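Local coordinates for alpha-1,2-Mannosidase (Trichoderma reesei, PDB 1HCU), which probably trims alpha-1,2-linked mannose residues from high-mannose N-glycans, with calcium as cofactor, at residues Ser348-Glu353 with Glu422-Ala427; Ser433-Thr438 with Gly444-Met449; Gly108-Tyr113 with Trp185-Asp190; Leu115-Phe120 with Thr128-Leu133. All coordinates share one frame; numbering follows the deposited sequence.

Contact 1: residues Ser348-Glu353 with Glu422-Ala427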
loop_
_atom_site.group_PDB
_atom_site.type_symbol
_atom_site.label_atom_id
_atom_site.label_comp_id
_atom_site.label_asym_id
_atom_site.label_seq_id
_atom_site.Cartn_x
_atom_site.Cartn_y
_atom_site.Cartn_z
ATOM N N SER A 348 -11.548 -9.333 -18.678
ATOM C CA SER A 348 -10.106 -9.550 -18.608
ATOM C C SER A 348 -9.688 -10.372 -17.382
ATOM O O SER A 348 -8.563 -10.875 -17.320
ATOM C CB SER A 348 -9.364 -8.215 -18.584
ATOM O OG SER A 348 -9.646 -7.507 -17.390
ATOM N N GLY A 349 -10.588 -10.510 -16.416
ATOM C CA GLY A 349 -10.243 -11.241 -15.215
ATOM C C GLY A 349 -9.462 -10.344 -14.262
ATOM O O GLY A 349 -8.895 -10.818 -13.282
ATOM N N ILE A 350 -9.438 -9.043 -14.549
ATOM C CA ILE A 350 -8.743 -8.059 -13.719
ATOM C C ILE A 350 -9.766 -7.102 -13.094
ATOM O O ILE A 350 -10.711 -6.680 -13.763
ATOM C CB ILE A 350 -7.717 -7.242 -14.567
ATOM C CG1 ILE A 350 -6.657 -8.192 -15.140
ATOM C CG2 ILE A 350 -7.058 -6.153 -13.709
ATOM C CD1 ILE A 350 -5.710 -7.554 -16.146
ATOM N N GLY A 351 -9.573 -6.760 -11.820
ATOM C CA GLY A 351 -10.504 -5.874 -11.131
ATOM C C GLY A 351 -10.474 -4.416 -11.571
ATOM O O GLY A 351 -9.423 -3.905 -11.948
ATOM N N PRO A 352 -11.621 -3.717 -11.530
ATOM C CA PRO A 352 -11.725 -2.308 -11.925
ATOM C C PRO A 352 -11.150 -1.364 -10.873
ATOM O O PRO A 352 -10.999 -1.736 -9.715
ATOM C CB PRO A 352 -13.227 -2.116 -12.112
ATOM C CG PRO A 352 -13.800 -3.011 -11.055
ATOM C CD PRO A 352 -12.943 -4.261 -11.162
ATOM N N GLU A 353 -10.831 -0.145 -11.293
ATOM C CA GLU A 353 -10.271 0.874 -10.411
ATOM C C GLU A 353 -11.352 1.369 -9.461
ATOM O O GLU A 353 -11.109 1.618 -8.276
ATOM C CB GLU A 353 -9.757 2.035 -11.252
ATOM C CG GLU A 353 -8.359 2.455 -10.913
ATOM C CD GLU A 353 -8.317 3.308 -9.691
ATOM O OE1 GLU A 353 -9.275 4.082 -9.514
ATOM O OE2 GLU A 353 -7.341 3.225 -8.926
ATOM N N GLU A 422 -0.788 -10.437 -16.164
ATOM C CA GLU A 422 0.249 -10.452 -17.182
ATOM C C GLU A 422 -0.240 -10.722 -18.596
ATOM O O GLU A 422 0.370 -10.250 -19.554
ATOM C CB GLU A 422 1.388 -11.414 -16.819
ATOM C CG GLU A 422 1.016 -12.828 -16.467
ATOM C CD GLU A 422 2.255 -13.666 -16.165
ATOM O OE1 GLU A 422 3.191 -13.133 -15.528
ATOM O OE2 GLU A 422 2.295 -14.855 -16.558
ATOM N N ASP A 423 -1.343 -11.448 -18.739
ATOM C CA ASP A 423 -1.860 -11.718 -20.075
ATOM C C ASP A 423 -2.383 -10.438 -20.734
ATOM O O ASP A 423 -2.293 -10.283 -21.951
ATOM C CB ASP A 423 -2.978 -12.772 -20.043
ATOM C CG ASP A 423 -2.474 -14.158 -19.664
ATOM O OD1 ASP A 423 -1.342 -14.518 -20.050
ATOM O OD2 ASP A 423 -3.221 -14.901 -18.997
ATOM N N ALA A 424 -2.921 -9.519 -19.937
ATOM C CA ALA A 424 -3.452 -8.278 -20.492
ATOM C C ALA A 424 -2.505 -7.090 -20.343
ATOM O O ALA A 424 -2.480 -6.205 -21.196
ATOM C CB ALA A 424 -4.798 -7.957 -19.857
ATOM N N CYS A 425 -1.715 -7.076 -19.274
ATOM C CA CYS A 425 -0.798 -5.970 -19.034
ATOM C C CYS A 425 0.573 -6.112 -19.690
ATOM O O CYS A 425 1.340 -5.148 -19.758
ATOM C CB CYS A 425 -0.663 -5.737 -17.532
ATOM S SG CYS A 425 -2.216 -5.243 -16.774
ATOM N N ARG A 426 0.880 -7.312 -20.171
ATOM C CA ARG A 426 2.133 -7.558 -20.871
ATOM C C ARG A 426 2.133 -6.521 -21.999
ATOM O O ARG A 426 1.203 -6.478 -22.799
ATOM C CB ARG A 426 2.112 -8.983 -21.442
ATOM C CG ARG A 426 3.283 -9.405 -22.324
ATOM C CD ARG A 426 4.565 -9.645 -21.550
ATOM N NE ARG A 426 5.485 -8.526 -21.699
ATOM C CZ ARG A 426 6.231 -8.292 -22.774
ATOM N NH1 ARG A 426 6.190 -9.107 -23.819
ATOM N NH2 ARG A 426 7.004 -7.217 -22.813
ATOM N N ALA A 427 3.145 -5.662 -22.044
ATOM C CA ALA A 427 3.216 -4.630 -23.083
ATOM C C ALA A 427 4.642 -4.168 -23.361
ATOM O O ALA A 427 5.445 -4.003 -22.443
ATOM C CB ALA A 427 2.359 -3.431 -22.685
#

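Contact 2: residues Ser433-Thr438 with Gly444-Met449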
loop_
_atom_site.group_PDB
_atom_site.type_symbol
_atom_site.label_atom_id
_atom_site.label_comp_id
_atom_site.label_asym_id
_atom_site.label_seq_id
_atom_site.Cartn_x
_atom_site.Cartn_y
_atom_site.Cartn_z
ATOM N N SER A 433 0.040 -0.230 -17.423
ATOM C CA SER A 433 -1.319 0.041 -16.992
ATOM C C SER A 433 -2.186 -0.164 -18.223
ATOM O O SER A 433 -1.735 0.062 -19.348
ATOM C CB SER A 433 -1.453 1.494 -16.533
ATOM O OG SER A 433 -0.451 1.836 -15.596
ATOM N N ILE A 434 -3.427 -0.577 -18.002
ATOM C CA ILE A 434 -4.365 -0.819 -19.090
ATOM C C ILE A 434 -5.612 0.055 -18.985
ATOM O O ILE A 434 -6.041 0.417 -17.886
ATOM C CB ILE A 434 -4.774 -2.298 -19.137
ATOM C CG1 ILE A 434 -5.221 -2.763 -17.743
ATOM C CG2 ILE A 434 -3.612 -3.122 -19.654
ATOM C CD1 ILE A 434 -5.805 -4.163 -17.707
ATOM N N ASN A 435 -6.201 0.368 -20.137
ATOM C CA ASN A 435 -7.374 1.231 -20.211
ATOM C C ASN A 435 -8.735 0.679 -19.794
ATOM O O ASN A 435 -9.431 1.293 -18.991
ATOM C CB ASN A 435 -7.504 1.802 -21.628
ATOM C CG ASN A 435 -6.288 2.604 -22.051
ATOM O OD1 ASN A 435 -5.795 3.448 -21.305
ATOM N ND2 ASN A 435 -5.806 2.349 -23.258
ATOM N N ASP A 436 -9.133 -0.463 -20.341
ATOM C CA ASP A 436 -10.445 -1.003 -20.019
ATOM C C ASP A 436 -10.412 -2.439 -19.535
ATOM O O ASP A 436 -10.201 -3.374 -20.308
ATOM C CB ASP A 436 -11.346 -0.912 -21.239
ATOM C CG ASP A 436 -12.812 -1.003 -20.889
ATOM O OD1 ASP A 436 -13.160 -1.653 -19.876
ATOM O OD2 ASP A 436 -13.619 -0.427 -21.646
ATOM N N VAL A 437 -10.662 -2.600 -18.248
ATOM C CA VAL A 437 -10.666 -3.892 -17.602
ATOM C C VAL A 437 -11.853 -4.759 -18.021
ATOM O O VAL A 437 -11.769 -5.991 -18.026
ATOM C CB VAL A 437 -10.642 -3.682 -16.077
ATOM C CG1 VAL A 437 -11.906 -4.206 -15.432
ATOM C CG2 VAL A 437 -9.388 -4.295 -15.506
ATOM N N THR A 438 -12.954 -4.113 -18.387
ATOM C CA THR A 438 -14.144 -4.833 -18.815
ATOM C C THR A 438 -13.944 -5.363 -20.238
ATOM O O THR A 438 -14.832 -5.996 -20.805
ATOM C CB THR A 438 -15.396 -3.929 -18.781
ATOM O OG1 THR A 438 -15.320 -2.963 -19.834
ATOM C CG2 THR A 438 -15.489 -3.201 -17.439
ATOM N N GLY A 444 -6.103 -1.878 -24.198
ATOM C CA GLY A 444 -4.964 -1.096 -24.640
ATOM C C GLY A 444 -4.174 -0.570 -23.460
ATOM O O GLY A 444 -4.750 -0.148 -22.452
ATOM N N ALA A 445 -2.851 -0.607 -23.596
ATOM C CA ALA A 445 -1.918 -0.146 -22.567
ATOM C C ALA A 445 -1.833 1.370 -22.559
ATOM O O ALA A 445 -1.890 1.994 -23.614
ATOM C CB ALA A 445 -0.536 -0.726 -22.835
ATOM N N SER A 446 -1.692 1.962 -21.374
ATOM C CA SER A 446 -1.586 3.419 -21.271
ATOM C C SER A 446 -0.122 3.846 -21.186
ATOM O O SER A 446 0.184 5.003 -20.912
ATOM C CB SER A 446 -2.382 3.945 -20.068
ATOM O OG SER A 446 -2.089 3.244 -18.873
ATOM N N ASP A 447 0.770 2.890 -21.429
ATOM C CA ASP A 447 2.213 3.120 -21.432
ATOM C C ASP A 447 2.795 3.670 -20.127
ATOM O O ASP A 447 3.298 4.792 -20.075
ATOM C CB ASP A 447 2.563 4.042 -22.605
ATOM C CG ASP A 447 4.054 4.109 -22.877
ATOM O OD1 ASP A 447 4.742 3.074 -22.726
ATOM O OD2 ASP A 447 4.532 5.197 -23.260
ATOM N N ASP A 448 2.733 2.870 -19.069
ATOM C CA ASP A 448 3.265 3.280 -17.775
ATOM C C ASP A 448 3.437 2.084 -16.843
ATOM O O ASP A 448 2.610 1.180 -16.814
ATOM C CB ASP A 448 2.351 4.323 -17.129
ATOM C CG ASP A 448 2.815 4.717 -15.736
ATOM O OD1 ASP A 448 3.957 5.206 -15.587
ATOM O OD2 ASP A 448 2.029 4.532 -14.783
ATOM N N MET A 449 4.534 2.083 -16.098
ATOM C CA MET A 449 4.839 1.006 -15.169
ATOM C C MET A 449 5.244 1.622 -13.830
ATOM O O MET A 449 6.411 1.938 -13.600
ATOM C CB MET A 449 5.965 0.132 -15.741
ATOM C CG MET A 449 6.316 -1.086 -14.900
ATOM S SD MET A 449 7.224 -2.381 -15.834
ATOM C CE MET A 449 8.911 -1.945 -15.486
HETATM O O HOH W 1 -4.286 3.195 -17.498
HETATM O O HOH W 2 -3.700 4.001 -24.612
#

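Contact 3: residues Gly108-Tyr113 with Trp185-Asp190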
loop_
_atom_site.group_PDB
_atom_site.type_symbol
_atom_site.label_atom_id
_atom_site.label_comp_id
_atom_site.label_asym_id
_atom_site.label_seq_id
_atom_site.Cartn_x
_atom_site.Cartn_y
_atom_site.Cartn_z
ATOM N N GLY A 108 11.486 2.020 1.439
ATOM C CA GLY A 108 12.328 1.138 0.645
ATOM C C GLY A 108 13.747 1.002 1.167
ATOM O O GLY A 108 14.303 -0.096 1.170
ATOM N N LEU A 109 14.333 2.116 1.608
ATOM C CA LEU A 109 15.702 2.129 2.130
ATOM C C LEU A 109 15.775 1.398 3.464
ATOM O O LEU A 109 16.704 0.635 3.710
ATOM C CB LEU A 109 16.197 3.575 2.303
ATOM C CG LEU A 109 16.407 4.417 1.033
ATOM C CD1 LEU A 109 16.481 5.914 1.384
ATOM C CD2 LEU A 109 17.682 3.958 0.327
ATOM N N LEU A 110 14.788 1.633 4.321
ATOM C CA LEU A 110 14.751 0.996 5.633
ATOM C C LEU A 110 14.470 -0.508 5.577
ATOM O O LEU A 110 15.069 -1.277 6.332
ATOM C CB LEU A 110 13.715 1.692 6.527
ATOM C CG LEU A 110 14.199 2.746 7.537
ATOM C CD1 LEU A 110 15.162 3.730 6.906
ATOM C CD2 LEU A 110 12.986 3.472 8.089
ATOM N N SER A 111 13.576 -0.940 4.692
ATOM C CA SER A 111 13.278 -2.367 4.598
ATOM C C SER A 111 14.505 -3.095 4.052
ATOM O O SER A 111 14.877 -4.163 4.547
ATOM C CB SER A 111 12.054 -2.619 3.705
ATOM O OG SER A 111 12.272 -2.177 2.377
ATOM N N ALA A 112 15.144 -2.509 3.042
ATOM C CA ALA A 112 16.342 -3.107 2.466
ATOM C C ALA A 112 17.417 -3.178 3.549
ATOM O O ALA A 112 18.127 -4.176 3.672
ATOM C CB ALA A 112 16.837 -2.271 1.295
ATOM N N TYR A 113 17.531 -2.121 4.343
ATOM C CA TYR A 113 18.528 -2.106 5.403
ATOM C C TYR A 113 18.264 -3.230 6.412
ATOM O O TYR A 113 19.172 -3.989 6.753
ATOM C CB TYR A 113 18.518 -0.745 6.095
ATOM C CG TYR A 113 19.569 -0.591 7.165
ATOM C CD1 TYR A 113 20.914 -0.410 6.844
ATOM C CD2 TYR A 113 19.209 -0.626 8.506
ATOM C CE1 TYR A 113 21.873 -0.270 7.849
ATOM C CE2 TYR A 113 20.140 -0.491 9.502
ATOM C CZ TYR A 113 21.467 -0.315 9.179
ATOM O OH TYR A 113 22.368 -0.218 10.211
ATOM N N TRP A 185 9.083 6.577 10.395
ATOM C CA TRP A 185 9.796 7.582 11.171
ATOM C C TRP A 185 10.178 7.036 12.553
ATOM O O TRP A 185 11.226 7.385 13.095
ATOM C CB TRP A 185 8.948 8.856 11.277
ATOM C CG TRP A 185 9.011 9.673 10.008
ATOM C CD1 TRP A 185 8.584 9.298 8.761
ATOM C CD2 TRP A 185 9.617 10.961 9.855
ATOM N NE1 TRP A 185 8.897 10.273 7.844
ATOM C CE2 TRP A 185 9.531 11.305 8.486
ATOM C CE3 TRP A 185 10.229 11.857 10.741
ATOM C CZ2 TRP A 185 10.038 12.511 7.980
ATOM C CZ3 TRP A 185 10.735 13.060 10.237
ATOM C CH2 TRP A 185 10.633 13.372 8.870
ATOM N N THR A 186 9.337 6.171 13.116
ATOM C CA THR A 186 9.650 5.576 14.410
ATOM C C THR A 186 10.772 4.568 14.184
ATOM O O THR A 186 11.690 4.449 14.992
ATOM C CB THR A 186 8.426 4.854 15.034
ATOM O OG1 THR A 186 7.448 5.826 15.433
ATOM C CG2 THR A 186 8.846 4.046 16.256
ATOM N N ARG A 187 10.703 3.863 13.058
ATOM C CA ARG A 187 11.719 2.875 12.699
ATOM C C ARG A 187 13.064 3.581 12.546
ATOM O O ARG A 187 14.092 3.079 12.987
ATOM C CB ARG A 187 11.339 2.172 11.383
ATOM C CG ARG A 187 12.245 1.003 11.011
ATOM C CD ARG A 187 12.288 -0.008 12.146
ATOM N NE ARG A 187 13.322 -1.028 11.980
ATOM C CZ ARG A 187 13.979 -1.591 12.994
ATOM N NH1 ARG A 187 13.708 -1.222 14.243
ATOM N NH2 ARG A 187 14.893 -2.532 12.766
ATOM N N LEU A 188 13.048 4.757 11.926
ATOM C CA LEU A 188 14.277 5.520 11.723
ATOM C C LEU A 188 14.908 5.926 13.074
ATOM O O LEU A 188 16.115 5.782 13.261
ATOM C CB LEU A 188 13.988 6.764 10.860
ATOM C CG LEU A 188 15.193 7.606 10.414
ATOM C CD1 LEU A 188 16.127 6.756 9.578
ATOM C CD2 LEU A 188 14.728 8.810 9.626
ATOM N N SER A 189 14.096 6.429 14.007
ATOM C CA SER A 189 14.607 6.823 15.322
ATOM C C SER A 189 15.249 5.635 16.022
ATOM O O SER A 189 16.300 5.763 16.643
ATOM C CB SER A 189 13.488 7.354 16.225
ATOM O OG SER A 189 12.990 8.593 15.766
ATOM N N ASP A 190 14.606 4.480 15.931
ATOM C CA ASP A 190 15.137 3.292 16.578
ATOM C C ASP A 190 16.458 2.855 15.950
ATOM O O ASP A 190 17.354 2.377 16.641
ATOM C CB ASP A 190 14.121 2.149 16.504
ATOM C CG ASP A 190 12.985 2.311 17.499
ATOM O OD1 ASP A 190 12.074 1.456 17.490
ATOM O OD2 ASP A 190 13.006 3.281 18.289
#

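Contact 4: residues Leu115-Phe120 with Thr128-Leu133. With NAG (2-acetamido-2-deoxy-beta-D-glucopyranose), chain G.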
loop_
_atom_site.group_PDB
_atom_site.type_symbol
_atom_site.label_atom_id
_atom_site.label_comp_id
_atom_site.label_asym_id
_atom_site.label_seq_id
_atom_site.Cartn_x
_atom_site.Cartn_y
_atom_site.Cartn_z
ATOM N N LEU A 115 16.567 -6.005 5.997
ATOM C CA LEU A 115 16.745 -7.324 5.410
ATOM C C LEU A 115 18.229 -7.668 5.226
ATOM O O LEU A 115 18.667 -8.759 5.603
ATOM C CB LEU A 115 16.013 -7.413 4.067
ATOM C CG LEU A 115 14.478 -7.322 4.118
ATOM C CD1 LEU A 115 13.919 -7.318 2.702
ATOM C CD2 LEU A 115 13.906 -8.485 4.905
ATOM N N LEU A 116 19.000 -6.733 4.672
ATOM C CA LEU A 116 20.426 -6.960 4.437
ATOM C C LEU A 116 21.259 -7.095 5.719
ATOM O O LEU A 116 22.392 -7.563 5.675
ATOM C CB LEU A 116 20.997 -5.847 3.542
ATOM C CG LEU A 116 20.420 -5.853 2.119
ATOM C CD1 LEU A 116 21.102 -4.795 1.272
ATOM C CD2 LEU A 116 20.614 -7.223 1.496
ATOM N N ARG A 117 20.700 -6.676 6.852
ATOM C CA ARG A 117 21.387 -6.800 8.130
ATOM C C ARG A 117 20.790 -7.949 8.927
ATOM O O ARG A 117 21.352 -8.372 9.938
ATOM C CB ARG A 117 21.267 -5.525 8.957
ATOM C CG ARG A 117 22.011 -4.350 8.382
ATOM C CD ARG A 117 22.260 -3.334 9.457
ATOM N NE ARG A 117 23.269 -3.794 10.403
ATOM C CZ ARG A 117 23.449 -3.264 11.607
ATOM N NH1 ARG A 117 22.677 -2.259 12.003
ATOM N NH2 ARG A 117 24.395 -3.733 12.410
ATOM N N GLY A 118 19.654 -8.451 8.464
ATOM C CA GLY A 118 18.998 -9.541 9.153
ATOM C C GLY A 118 19.123 -10.893 8.473
ATOM O O GLY A 118 20.228 -11.337 8.160
ATOM N N PRO A 119 17.992 -11.561 8.210
ATOM C CA PRO A 119 17.930 -12.880 7.573
ATOM C C PRO A 119 18.271 -12.946 6.089
ATOM O O PRO A 119 18.165 -14.008 5.483
ATOM C CB PRO A 119 16.497 -13.313 7.847
ATOM C CG PRO A 119 15.760 -12.021 7.669
ATOM C CD PRO A 119 16.634 -11.017 8.412
ATOM N N PHE A 120 18.663 -11.823 5.498
ATOM C CA PHE A 120 19.024 -11.806 4.086
ATOM C C PHE A 120 20.359 -11.121 3.874
ATOM O O PHE A 120 20.644 -10.646 2.780
ATOM C CB PHE A 120 17.954 -11.094 3.245
ATOM C CG PHE A 120 16.686 -11.877 3.086
ATOM C CD1 PHE A 120 15.767 -11.959 4.127
ATOM C CD2 PHE A 120 16.430 -12.577 1.909
ATOM C CE1 PHE A 120 14.615 -12.726 4.006
ATOM C CE2 PHE A 120 15.274 -13.352 1.775
ATOM C CZ PHE A 120 14.366 -13.427 2.827
ATOM N N THR A 128 29.658 -1.189 3.562
ATOM C CA THR A 128 29.605 0.256 3.386
ATOM C C THR A 128 28.386 0.635 2.551
ATOM O O THR A 128 27.773 1.677 2.771
ATOM C CB THR A 128 30.879 0.791 2.691
ATOM O OG1 THR A 128 32.027 0.476 3.485
ATOM C CG2 THR A 128 30.800 2.303 2.509
ATOM N N LEU A 129 28.041 -0.216 1.592
ATOM C CA LEU A 129 26.891 0.030 0.730
ATOM C C LEU A 129 25.617 -0.142 1.533
ATOM O O LEU A 129 24.670 0.635 1.403
ATOM C CB LEU A 129 26.902 -0.939 -0.453
ATOM C CG LEU A 129 27.206 -0.364 -1.847
ATOM C CD1 LEU A 129 28.063 0.893 -1.760
ATOM C CD2 LEU A 129 27.887 -1.436 -2.678
ATOM N N VAL A 130 25.594 -1.167 2.371
ATOM C CA VAL A 130 24.434 -1.405 3.207
ATOM C C VAL A 130 24.217 -0.188 4.110
ATOM O O VAL A 130 23.097 0.320 4.220
ATOM C CB VAL A 130 24.628 -2.652 4.073
ATOM C CG1 VAL A 130 23.483 -2.783 5.054
ATOM C CG2 VAL A 130 24.720 -3.879 3.186
ATOM N N ASN A 131 25.289 0.284 4.744
ATOM C CA ASN A 131 25.206 1.447 5.631
ATOM C C ASN A 131 24.661 2.686 4.923
ATOM O O ASN A 131 24.026 3.531 5.556
ATOM C CB ASN A 131 26.580 1.791 6.223
ATOM C CG ASN A 131 27.060 0.770 7.241
ATOM O OD1 ASN A 131 26.381 -0.222 7.523
ATOM N ND2 ASN A 131 28.247 1.011 7.801
ATOM N N SER A 132 24.923 2.803 3.623
ATOM C CA SER A 132 24.439 3.952 2.859
ATOM C C SER A 132 22.918 4.051 2.902
ATOM O O SER A 132 22.362 5.150 2.987
ATOM C CB SER A 132 24.892 3.868 1.394
ATOM O OG SER A 132 26.279 4.120 1.266
ATOM N N LEU A 133 22.251 2.901 2.839
ATOM C CA LEU A 133 20.794 2.869 2.869
ATOM C C LEU A 133 20.297 3.680 4.063
ATOM O O LEU A 133 19.493 4.596 3.906
ATOM C CB LEU A 133 20.286 1.421 2.968
ATOM C CG LEU A 133 20.672 0.445 1.848
ATOM C CD1 LEU A 133 20.294 -0.979 2.233
ATOM C CD2 LEU A 133 19.980 0.847 0.554
HETATM C C1 NAG G . 32.169 -1.477 -1.807
HETATM C C2 NAG G . 32.555 -0.007 -1.607
HETATM C C3 NAG G . 33.969 0.247 -2.157
HETATM C C4 NAG G . 34.965 -0.763 -1.601
HETATM C C5 NAG G . 34.449 -2.190 -1.807
HETATM C C6 NAG G . 35.351 -3.220 -1.164
HETATM C C7 NAG G . 31.672 2.151 -2.235
HETATM C C8 NAG G . 32.219 2.880 -3.453
HETATM N N2 NAG G . 31.594 0.826 -2.307
HETATM O O3 NAG G . 34.392 1.560 -1.815
HETATM O O4 NAG G . 36.213 -0.604 -2.264
HETATM O O5 NAG G . 33.146 -2.337 -1.208
HETATM O O6 NAG G . 35.812 -4.165 -2.116
HETATM O O7 NAG G . 31.324 2.789 -1.241
#

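Contact 1: residues Ser348-Glu353 with Glu422-Ala427
Ala424, in the last turn of helix 408-425, turns its methyl group toward the loop 348-353, where the far end of Ile350 comes to meet it: Ala424 CB and Ile350 CD1 are 3.8 Å apart. Alanine's side chain is a lone methyl, so CB itself makes the apolar contact and the isoleucine tip comes close to the helix backbone. One residue on, Cys425 offers SG to the same methyl, 4.2 Å from Ile350 CD1, so the isoleucine tip sits against two neighbouring side chains of the helix end. It gets there because CG1 stands beside the backbone N and the branch then runs extended (chi2 172°), putting CD1 at full reach. The base of Ile350 is steadied by an ST turn: its backbone N donates to Ser348 OG at 3.2 Å, with an N-H...O angle of 143°. Gly349, at the bend, has positive phi (81°), which glycine adopts easily; Ser348 OG also bonds to Val437 O. This loop precedes strand 354-356 in the catalytic domain of glycosyl hydrolase family 47, and it ends at Glu353, predicted to be a proton donor and salt-bridged to Arg391. Beyond Cys425 the helix gives way at Arg426, the first residue to leave helical angles. Arg426 and Ala427 form a short strand paired with 430-431, and Arg426 NE bonds to Ala430 O there.

Contact 2: residues Ser433-Thr438 with Gly444-Met449
Ser433-Asn435 and Gly444-Ser446 run antiparallel and come together in a single beta bridge, with Ile434 CA only 4.3 Å from Ala445 CA. These two form a non-hydrogen-bonded pair, flanked by bonds on both sides: Asn435 N donates to Gly444 O at 2.8 Å, nearly in line with the carbonyl, and Ser446 N donates to Ser433 O at 2.8 Å (165° at the hydrogen), approaching from above the carbonyl plane. A third bond skips ahead, Ser433 N to Asp448 O at 3.0 Å, lying in the carbonyl plane. Asp447 has positive phi (58°), a left-handed conformation that aspartate tolerates well, and its carboxylate is held by Ser44 OG and Val43 N. Gly444 also has positive phi, and Asn435 ND2 lies close over it, where a side chain would crowd. A water joins the amide to the backbone of the other segment, accepting from Asn435 ND2 at 3.0 Å and donating to Ala445 O at 2.9 Å. Ser446 OG lies beside Ser433 and is hydrogen-bonded to a second water at 2.6 Å. Asp436 OD1 accepts from Thr438 N, which makes an Asx turn, and from Thr438 OG1 on the same face. Together the segments form the antiparallel stem of a loop that brings Ser433 about 9 Å, side chain to side chain, from Glu353, a predicted proton donor of this family 47 active site.

Contact 3: residues Gly108-Tyr113 with Trp185-Asp190
Arg187, which packs on Leu110 through its aliphatic stem, sends its guanidinium group to Tyr257 OH, an oxygen that also bonds to Asp190 OD1. NH1 makes the Tyr257 bond, while NH2 forms a salt bridge with Asp114 just beyond the other segment, so this buried arginine has polar partners while its methylenes serve the apolar contact. The helices 98-117 and 182-192 that meet here belong to the (alpha-alpha)7 barrel characteristic of glycosyl hydrolase family 47. The C-terminal strand 489-491 lies against both: Phe490 touches Leu110 and Ser491 touches Arg187, consistent with the hairpin that plugs the barrel in this family. With Arg187 CG opposite the backbone N, chi1 (-173°) carries it to the Leu110 methyl, and the bend at chi2 (56°) then turns the rest of the chain, with its guanidinium, on from there. Leu110 CD2 is 3.9 Å from each of the two arginine carbons, CB and CG. A branched leucine is apt here, since its two methyls can serve different neighbours. Leu188, also touched by Ala141 of helix 127-144, takes the other one: its side chain crosses that of Leu110 at about a right angle, bringing Leu188 CD1 to 4.2 Å from Leu110 CD1.

Contact 4: residues Leu115-Phe120 with Thr128-Leu133
Arg117 brings a flat guanidinium group to this contact with Val130, yet the touching is done by the chain behind it: Arg117 CG lies 4.0 Å from Val130 CG1, and NH1 makes a weak bond to Tyr113 OH. The other flat group, the acetamide of the N-acetylglucosamine on Asn126, meets the far side of the 128-133 helix. Leu129 CD1 lies over one side of the amide plane, 3.6 Å from N2 of the sugar, while Thr128 CG2 approaches O7 from close to the plane, at 3.8 Å. Between the helices 98-117 and 127-144 of the alpha-helical barrel domain, the meeting is of methyl groups. Leu116 CD1 touches Leu133 CD1 at 4.0 Å and Val130 CG2 at 4.2 Å; Leu116 and Leu133 cross at about a right angle. Leu116 reaches them because CG stands beside its backbone N and the CD1 branch then extends (chi2 -176°). Leu78 of helix 71-80 covers Leu116, Leu129 and Leu133. Leu115 O accepts from both Gly118 N and Phe120 N. With no hydrogen bond across the segments, the pairing rests on buried hydrocarbon, with the exposed arginine at its margin, while the glycan lies on the other side of the second helix.

Following the chain from its N terminus, helix 98-117 comes first and serves two contacts. Contact 3 joins it to helix 182-192, closing a long loop, and contact 4 is nested within that loop, pairing the last turn of helix 98-117 with helix 127-144. The two touch where Tyr113 and Ala112 pack on Val130 and Leu133. Much later, contact 1 ties the loop before strand 354-356 to the end of helix 408-425, closing a loop of 68 residues, half of them helical, and contact 2 follows in series, closing a short hairpin-like loop before helix 451-465. Contacts 1 and 2 have centres about 8 Å apart and pack together through Val437 and Ile434. Contact 3 lies on the opposite side of the chain's centre.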